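Local coordinates for major centromere autoantigen B (Homo sapiens, PDB 1HLV), which binds the CENP-B box of centromeric DNA through helix-turn-helix domains, kinking the DNA, at residues C[79-84]-C[101-106]. Numbering follows the deposited sequence.
Sequences GLLIAW and KEKALR
Lys103 lays its methylenes across one face of the Trp84 indole in a helix-turn-helix DNA-binding domain, of the kind found in Tc5 transposase, where segments 79-84 and 101-106, on helices 75-88 and 97-111, run at 137° to each other. The broad, flat indole gives the lysine chain a surface long enough to lie on, from CH2 to CD1. The lysine starts over the benzene half, with CB 3.9 Å from CH2 of Trp84. CG then lies 3.5 Å above the indole plane, near the shared CD2–CE2 bond. The bend at chi2 (62°) turns CD away from the ring plane, keeping the chain along the face instead of into it, with CD over the CE2–NE1 bond. CE of Lys103 makes a CH-pi contact 3.6 Å from the centroid of the five-membered ring of Trp84. NZ of Lys103 projects past that ring's rim, in an off-centre cation-pi interaction. Lysine suits this partly exposed place: its methylenes cover aromatic surface while its ammonium group reaches beyond. Deeper in, Trp122 touches buried Leu81 and Ala104, so helix 120-129 packs against both. Small Ala104 sits where the backbones come closest, its CA 6.4 Å from that of Leu81; branched Leu81 reaches across, CD1 touching CG of Lys103 and CD2 meeting CB of Ala104 at 4.0 Å.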
loop_
_atom_site.group_PDB
_atom_site.type_symbol
_atom_site.label_atom_id
_atom_site.label_comp_id
_atom_site.label_asym_id
_atom_site.label_seq_id
_atom_site.Cartn_x
_atom_site.Cartn_y
_atom_site.Cartn_z
ATOM N N GLY C 79 12.675 0.019 2.126
ATOM C CA GLY C 79 12.946 -0.210 0.723
ATOM C C GLY C 79 14.145 -1.116 0.588
ATOM O O GLY C 79 14.096 -2.134 -0.105
ATOM N N LEU C 80 15.225 -0.749 1.269
ATOM C CA LEU C 80 16.452 -1.536 1.237
ATOM C C LEU C 80 16.248 -2.957 1.779
ATOM O O LEU C 80 16.725 -3.926 1.190
ATOM C CB LEU C 80 17.539 -0.801 2.022
ATOM C CG LEU C 80 17.849 0.543 1.341
ATOM C CD1 LEU C 80 18.670 1.458 2.249
ATOM C CD2 LEU C 80 18.559 0.258 0.015
ATOM N N LEU C 81 15.521 -3.067 2.889
ATOM C CA LEU C 81 15.241 -4.351 3.521
ATOM C C LEU C 81 14.498 -5.284 2.561
ATOM O O LEU C 81 14.839 -6.463 2.423
ATOM C CB LEU C 81 14.403 -4.129 4.785
ATOM C CG LEU C 81 14.210 -5.302 5.749
ATOM C CD1 LEU C 81 15.567 -5.821 6.214
ATOM C CD2 LEU C 81 13.385 -4.844 6.937
ATOM N N ILE C 82 13.476 -4.755 1.898
ATOM C CA ILE C 82 12.697 -5.549 0.954
ATOM C C ILE C 82 13.591 -6.064 -0.165
ATOM O O ILE C 82 13.624 -7.265 -0.435
ATOM C CB ILE C 82 11.538 -4.720 0.346
ATOM C CG1 ILE C 82 10.427 -4.561 1.384
ATOM C CG2 ILE C 82 11.009 -5.384 -0.913
ATOM C CD1 ILE C 82 9.307 -3.655 0.956
ATOM N N ALA C 83 14.316 -5.157 -0.810
ATOM C CA ALA C 83 15.202 -5.541 -1.896
ATOM C C ALA C 83 16.102 -6.674 -1.433
ATOM O O ALA C 83 16.335 -7.642 -2.164
ATOM C CB ALA C 83 16.043 -4.358 -2.326
ATOM N N TRP C 84 16.593 -6.544 -0.205
ATOM C CA TRP C 84 17.486 -7.530 0.387
ATOM C C TRP C 84 16.893 -8.936 0.537
ATOM O O TRP C 84 17.421 -9.891 -0.032
ATOM C CB TRP C 84 17.965 -7.032 1.751
ATOM C CG TRP C 84 18.645 -8.088 2.570
ATOM C CD1 TRP C 84 19.926 -8.552 2.423
ATOM C CD2 TRP C 84 18.069 -8.832 3.653
ATOM N NE1 TRP C 84 20.179 -9.537 3.348
ATOM C CE2 TRP C 84 19.059 -9.731 4.115
ATOM C CE3 TRP C 84 16.811 -8.826 4.277
ATOM C CZ2 TRP C 84 18.831 -10.618 5.176
ATOM C CZ3 TRP C 84 16.584 -9.704 5.330
ATOM C CH2 TRP C 84 17.592 -10.590 5.770
ATOM N N LYS C 101 15.200 -8.909 11.503
ATOM C CA LYS C 101 15.347 -7.837 12.484
ATOM C C LYS C 101 16.789 -7.390 12.650
ATOM O O LYS C 101 17.066 -6.234 12.971
ATOM C CB LYS C 101 14.805 -8.281 13.838
ATOM C CG LYS C 101 14.992 -7.248 14.921
ATOM C CD LYS C 101 14.307 -7.669 16.194
ATOM C CE LYS C 101 14.475 -6.618 17.272
ATOM N NZ LYS C 101 13.770 -7.008 18.525
ATOM N N GLU C 102 17.704 -8.322 12.431
ATOM C CA GLU C 102 19.129 -8.058 12.552
ATOM C C GLU C 102 19.575 -7.165 11.394
ATOM O O GLU C 102 20.296 -6.176 11.578
ATOM C CB GLU C 102 19.863 -9.391 12.519
ATOM C CG GLU C 102 21.347 -9.340 12.735
ATOM C CD GLU C 102 21.935 -10.737 12.721
ATOM O OE1 GLU C 102 21.545 -11.548 13.594
ATOM O OE2 GLU C 102 22.771 -11.031 11.836
ATOM N N LYS C 103 19.122 -7.527 10.201
ATOM C CA LYS C 103 19.444 -6.787 8.997
ATOM C C LYS C 103 18.880 -5.368 9.046
ATOM O O LYS C 103 19.525 -4.432 8.595
ATOM C CB LYS C 103 18.892 -7.528 7.778
ATOM C CG LYS C 103 19.196 -6.859 6.455
ATOM C CD LYS C 103 20.691 -6.786 6.193
ATOM C CE LYS C 103 20.971 -6.294 4.784
ATOM N NZ LYS C 103 22.431 -6.216 4.495
ATOM N N ALA C 104 17.682 -5.212 9.599
ATOM C CA ALA C 104 17.052 -3.899 9.687
ATOM C C ALA C 104 17.831 -2.961 10.600
ATOM O O ALA C 104 17.968 -1.766 10.315
ATOM C CB ALA C 104 15.626 -4.032 10.178
ATOM N N LEU C 105 18.340 -3.497 11.705
ATOM C CA LEU C 105 19.108 -2.680 12.635
ATOM C C LEU C 105 20.431 -2.235 12.009
ATOM O O LEU C 105 20.932 -1.153 12.321
ATOM C CB LEU C 105 19.349 -3.449 13.937
ATOM C CG LEU C 105 18.109 -3.613 14.832
ATOM C CD1 LEU C 105 18.454 -4.473 16.041
ATOM C CD2 LEU C 105 17.607 -2.241 15.289
ATOM N N ARG C 106 20.987 -3.059 11.122
ATOM C CA ARG C 106 22.242 -2.723 10.453
ATOM C C ARG C 106 22.028 -1.649 9.393
ATOM O O ARG C 106 22.854 -0.755 9.236
ATOM C CB ARG C 106 22.852 -3.951 9.781
ATOM C CG ARG C 106 23.476 -4.956 10.718
ATOM C CD ARG C 106 23.753 -6.227 9.941
ATOM N NE ARG C 106 24.319 -7.298 10.754
ATOM C CZ ARG C 106 24.384 -8.566 10.357
ATOM N NH1 ARG C 106 23.909 -8.907 9.161
ATOM N NH2 ARG C 106 24.927 -9.491 11.141
#